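Local coordinates for protein FucU (Bifidobacterium longum subsp. infantis, PDB 3MVK) that probably interconverts the alpha and beta anomers of L-fucose, and perhaps the pyranose and furanose forms of beta-D-ribose, at residues 28-33 with 134-139. Numbering follows the deposited sequence.
Sequences IADGNF and YANLIL. With GOL (glycerol), chain B.
Asp30 holds CG between its backbone N and carbonyl carbon (chi1 69°), and Asn136 turns CG anti to its carbonyl carbon (chi1 -51°), bringing carboxylate and amide together. They lie where strand 25-29 leaves the mixed sheet of the RbsD/FucU fold and its antiparallel neighbour 137-140 enters it, beside a glycerol probably from the crystallisation liquor. An aspartate suits this place because both carboxylate oxygens can accept. Asp30 OD2 takes Ala135 N at 3.0 Å on its anti lone pair and the hydroxyl of glycerol O2 at 2.8 Å. That O2 receives Tyr134 N-H, while glycerol O1 lies 2.7 Å from Asp30 OD1. An alanine in place of Asp30 would probably leave Ala135 N-H without its acceptor and weaken the grip on glycerol. His22 of a second subunit and Gln133 also hydrogen-bond to the glycerol, consistent with a sugar pocket at a subunit interface. The buried, apolar Phe33 ring lies against the Asn136 amide, planes 57° apart, CD1 3.5 Å from Asn136 CG, with glycerol O1 at the ring edge, in plane. In the sheet, branched Ile28 suits a buried strand and packs with Leu137 against helix 52-60; Leu137 N donates to Ile28 O, and Ile28 N to Leu137 O at 2.7 Å.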
ATOM      1  N   ILE G  28       8.879 -22.058 -16.064  1.00 13.70           N
ATOM      2  CA  ILE G  28      10.330 -21.832 -16.009  1.00 13.82           C
ATOM      3  C   ILE G  28      10.653 -21.050 -17.266  1.00 14.37           C
ATOM      4  O   ILE G  28      10.545 -21.590 -18.378  1.00 15.01           O
ATOM      5  CB  ILE G  28      11.125 -23.168 -15.969  1.00 12.83           C
ATOM      6  CG1 ILE G  28      10.664 -24.015 -14.777  1.00 13.69           C
ATOM      7  CG2 ILE G  28      12.648 -22.879 -15.933  1.00 15.40           C
ATOM      8  CD1 ILE G  28      11.268 -25.387 -14.721  1.00 15.74           C
ATOM      9  N   ALA G  29      11.012 -19.785 -17.093  1.00 13.43           N
ATOM     10  CA  ALA G  29      11.212 -18.860 -18.213  1.00 12.82           C
ATOM     11  C   ALA G  29      12.691 -18.842 -18.544  1.00 13.97           C
ATOM     12  O   ALA G  29      13.526 -18.673 -17.656  1.00 13.55           O
ATOM     13  CB  ALA G  29      10.719 -17.453 -17.823  1.00 13.97           C
ATOM     14  N   ASP G  30      13.019 -19.007 -19.826  1.00 13.92           N
ATOM     15  CA  ASP G  30      14.414 -18.861 -20.241  1.00 14.89           C
ATOM     16  C   ASP G  30      14.864 -17.385 -20.191  1.00 14.77           C
ATOM     17  O   ASP G  30      14.060 -16.482 -19.918  1.00 14.46           O
ATOM     18  CB  ASP G  30      14.674 -19.568 -21.608  1.00 14.87           C
ATOM     19  CG  ASP G  30      14.000 -18.879 -22.811  1.00 17.37           C
ATOM     20  OD1 ASP G  30      13.754 -17.643 -22.806  1.00 17.36           O
ATOM     21  OD2 ASP G  30      13.767 -19.604 -23.814  1.00 16.34           O
ATOM     22  N   GLY G  31      16.156 -17.152 -20.396  1.00 14.18           N
ATOM     23  CA  GLY G  31      16.752 -15.829 -20.246  1.00 15.57           C
ATOM     24  C   GLY G  31      16.179 -14.791 -21.200  1.00 16.38           C
ATOM     25  O   GLY G  31      16.189 -13.586 -20.905  1.00 18.09           O
ATOM     26  N   ASN G  32      15.669 -15.256 -22.332  1.00 16.18           N
ATOM     27  CA  ASN G  32      15.106 -14.352 -23.320  1.00 16.72           C
ATOM     28  C   ASN G  32      13.622 -14.067 -23.137  1.00 15.74           C
ATOM     29  O   ASN G  32      13.062 -13.240 -23.821  1.00 17.27           O
ATOM     30  CB  ASN G  32      15.340 -14.904 -24.721  1.00 15.44           C
ATOM     31  CG  ASN G  32      16.715 -14.568 -25.237  1.00 17.98           C
ATOM     32  OD1 ASN G  32      17.587 -15.431 -25.326  1.00 22.06           O
ATOM     33  ND2 ASN G  32      16.929 -13.307 -25.543  1.00 16.03           N
ATOM     34  N   PHE G  33      12.975 -14.788 -22.227  1.00 15.87           N
ATOM     35  CA  PHE G  33      11.537 -14.690 -22.074  1.00 14.53           C
ATOM     36  C   PHE G  33      11.172 -13.376 -21.393  1.00 14.83           C
ATOM     37  O   PHE G  33      11.880 -12.908 -20.508  1.00 13.95           O
ATOM     38  CB  PHE G  33      11.076 -15.854 -21.205  1.00 13.78           C
ATOM     39  CG  PHE G  33       9.591 -16.082 -21.191  1.00 13.72           C
ATOM     40  CD1 PHE G  33       8.978 -16.771 -22.230  1.00 13.61           C
ATOM     41  CD2 PHE G  33       8.809 -15.650 -20.100  1.00 12.97           C
ATOM     42  CE1 PHE G  33       7.593 -17.045 -22.208  1.00 13.42           C
ATOM     43  CE2 PHE G  33       7.427 -15.919 -20.070  1.00 13.17           C
ATOM     44  CZ  PHE G  33       6.833 -16.611 -21.111  1.00 12.66           C
ATOM     45  N   TYR G 134      14.122 -21.186 -26.736  1.00 16.76           N
ATOM     46  CA  TYR G 134      13.021 -22.140 -26.569  1.00 16.13           C
ATOM     47  C   TYR G 134      13.217 -23.085 -25.386  1.00 15.78           C
ATOM     48  O   TYR G 134      12.865 -24.256 -25.466  1.00 15.25           O
ATOM     49  CB  TYR G 134      12.761 -22.911 -27.876  1.00 16.82           C
ATOM     50  CG  TYR G 134      12.543 -21.977 -29.049  1.00 16.48           C
ATOM     51  CD1 TYR G 134      11.302 -21.346 -29.243  1.00 17.25           C
ATOM     52  CD2 TYR G 134      13.566 -21.720 -29.965  1.00 17.41           C
ATOM     53  CE1 TYR G 134      11.088 -20.482 -30.315  1.00 19.06           C
ATOM     54  CE2 TYR G 134      13.357 -20.862 -31.060  1.00 17.47           C
ATOM     55  CZ  TYR G 134      12.118 -20.261 -31.235  1.00 18.12           C
ATOM     56  OH  TYR G 134      11.916 -19.420 -32.301  1.00 18.70           O
ATOM     57  N   ALA G 135      13.770 -22.556 -24.291  1.00 14.92           N
ATOM     58  CA  ALA G 135      13.982 -23.349 -23.060  1.00 14.79           C
ATOM     59  C   ALA G 135      12.902 -23.071 -22.010  1.00 14.40           C
ATOM     60  O   ALA G 135      13.023 -23.484 -20.849  1.00 15.40           O
ATOM     61  CB  ALA G 135      15.369 -23.082 -22.499  1.00 14.75           C
ATOM     62  N   ASN G 136      11.841 -22.389 -22.422  1.00 14.10           N
ATOM     63  CA  ASN G 136      10.685 -22.163 -21.533  1.00 14.25           C
ATOM     64  C   ASN G 136       9.965 -23.446 -21.257  1.00 14.62           C
ATOM     65  O   ASN G 136       9.858 -24.288 -22.148  1.00 14.82           O
ATOM     66  CB  ASN G 136       9.712 -21.191 -22.183  1.00 14.26           C
ATOM     67  CG  ASN G 136      10.404 -19.954 -22.658  1.00 14.80           C
ATOM     68  OD1 ASN G 136      10.417 -19.638 -23.860  1.00 18.28           O
ATOM     69  ND2 ASN G 136      10.986 -19.253 -21.747  1.00 11.55           N
ATOM     70  N   LEU G 137       9.469 -23.618 -20.040  1.00 13.90           N
ATOM     71  CA  LEU G 137       8.734 -24.834 -19.725  1.00 14.22           C
ATOM     72  C   LEU G 137       7.628 -24.532 -18.742  1.00 15.08           C
ATOM     73  O   LEU G 137       7.894 -24.011 -17.654  1.00 17.49           O
ATOM     74  CB  LEU G 137       9.688 -25.904 -19.172  1.00 13.97           C
ATOM     75  CG  LEU G 137       9.178 -27.341 -19.011  1.00 16.00           C
ATOM     76  CD1 LEU G 137       8.941 -28.021 -20.359  1.00 15.39           C
ATOM     77  CD2 LEU G 137      10.160 -28.156 -18.171  1.00 17.27           C
ATOM     78  N   ILE G 138       6.392 -24.827 -19.150  1.00 14.77           N
ATOM     79  CA  ILE G 138       5.227 -24.750 -18.233  1.00 15.34           C
ATOM     80  C   ILE G 138       5.047 -26.092 -17.546  1.00 15.18           C
ATOM     81  O   ILE G 138       5.070 -27.126 -18.217  1.00 15.74           O
ATOM     82  CB  ILE G 138       3.922 -24.375 -18.965  1.00 14.86           C
ATOM     83  CG1 ILE G 138       4.141 -23.140 -19.868  1.00 16.70           C
ATOM     84  CG2 ILE G 138       2.780 -24.122 -17.935  1.00 16.57           C
ATOM     85  CD1 ILE G 138       2.875 -22.650 -20.653  1.00 17.73           C
ATOM     86  N   LEU G 139       4.874 -26.084 -16.219  1.00 14.04           N
ATOM     87  CA  LEU G 139       4.662 -27.312 -15.443  1.00 14.52           C
ATOM     88  C   LEU G 139       3.321 -27.218 -14.739  1.00 14.45           C
ATOM     89  O   LEU G 139       3.011 -26.163 -14.174  1.00 15.41           O
ATOM     90  CB  LEU G 139       5.733 -27.468 -14.377  1.00 15.00           C
ATOM     91  CG  LEU G 139       7.179 -27.642 -14.855  1.00 15.02           C
ATOM     92  CD1 LEU G 139       8.052 -27.857 -13.637  1.00 18.44           C
ATOM     93  CD2 LEU G 139       7.259 -28.855 -15.789  1.00 17.86           C
TER
HETATM   94  C1  GOL B 151      11.970 -16.560 -25.818  1.00 25.95           C
HETATM   95  O1  GOL B 151      11.772 -17.105 -24.529  1.00 20.20           O
HETATM   96  C2  GOL B 151      12.379 -17.700 -26.741  1.00 25.90           C
HETATM   97  O2  GOL B 151      13.604 -18.251 -26.304  1.00 25.60           O
HETATM   98  C3  GOL B 151      12.461 -17.205 -28.188  1.00 25.64           C
HETATM   99  O3  GOL B 151      13.443 -16.198 -28.286  1.00 27.76           O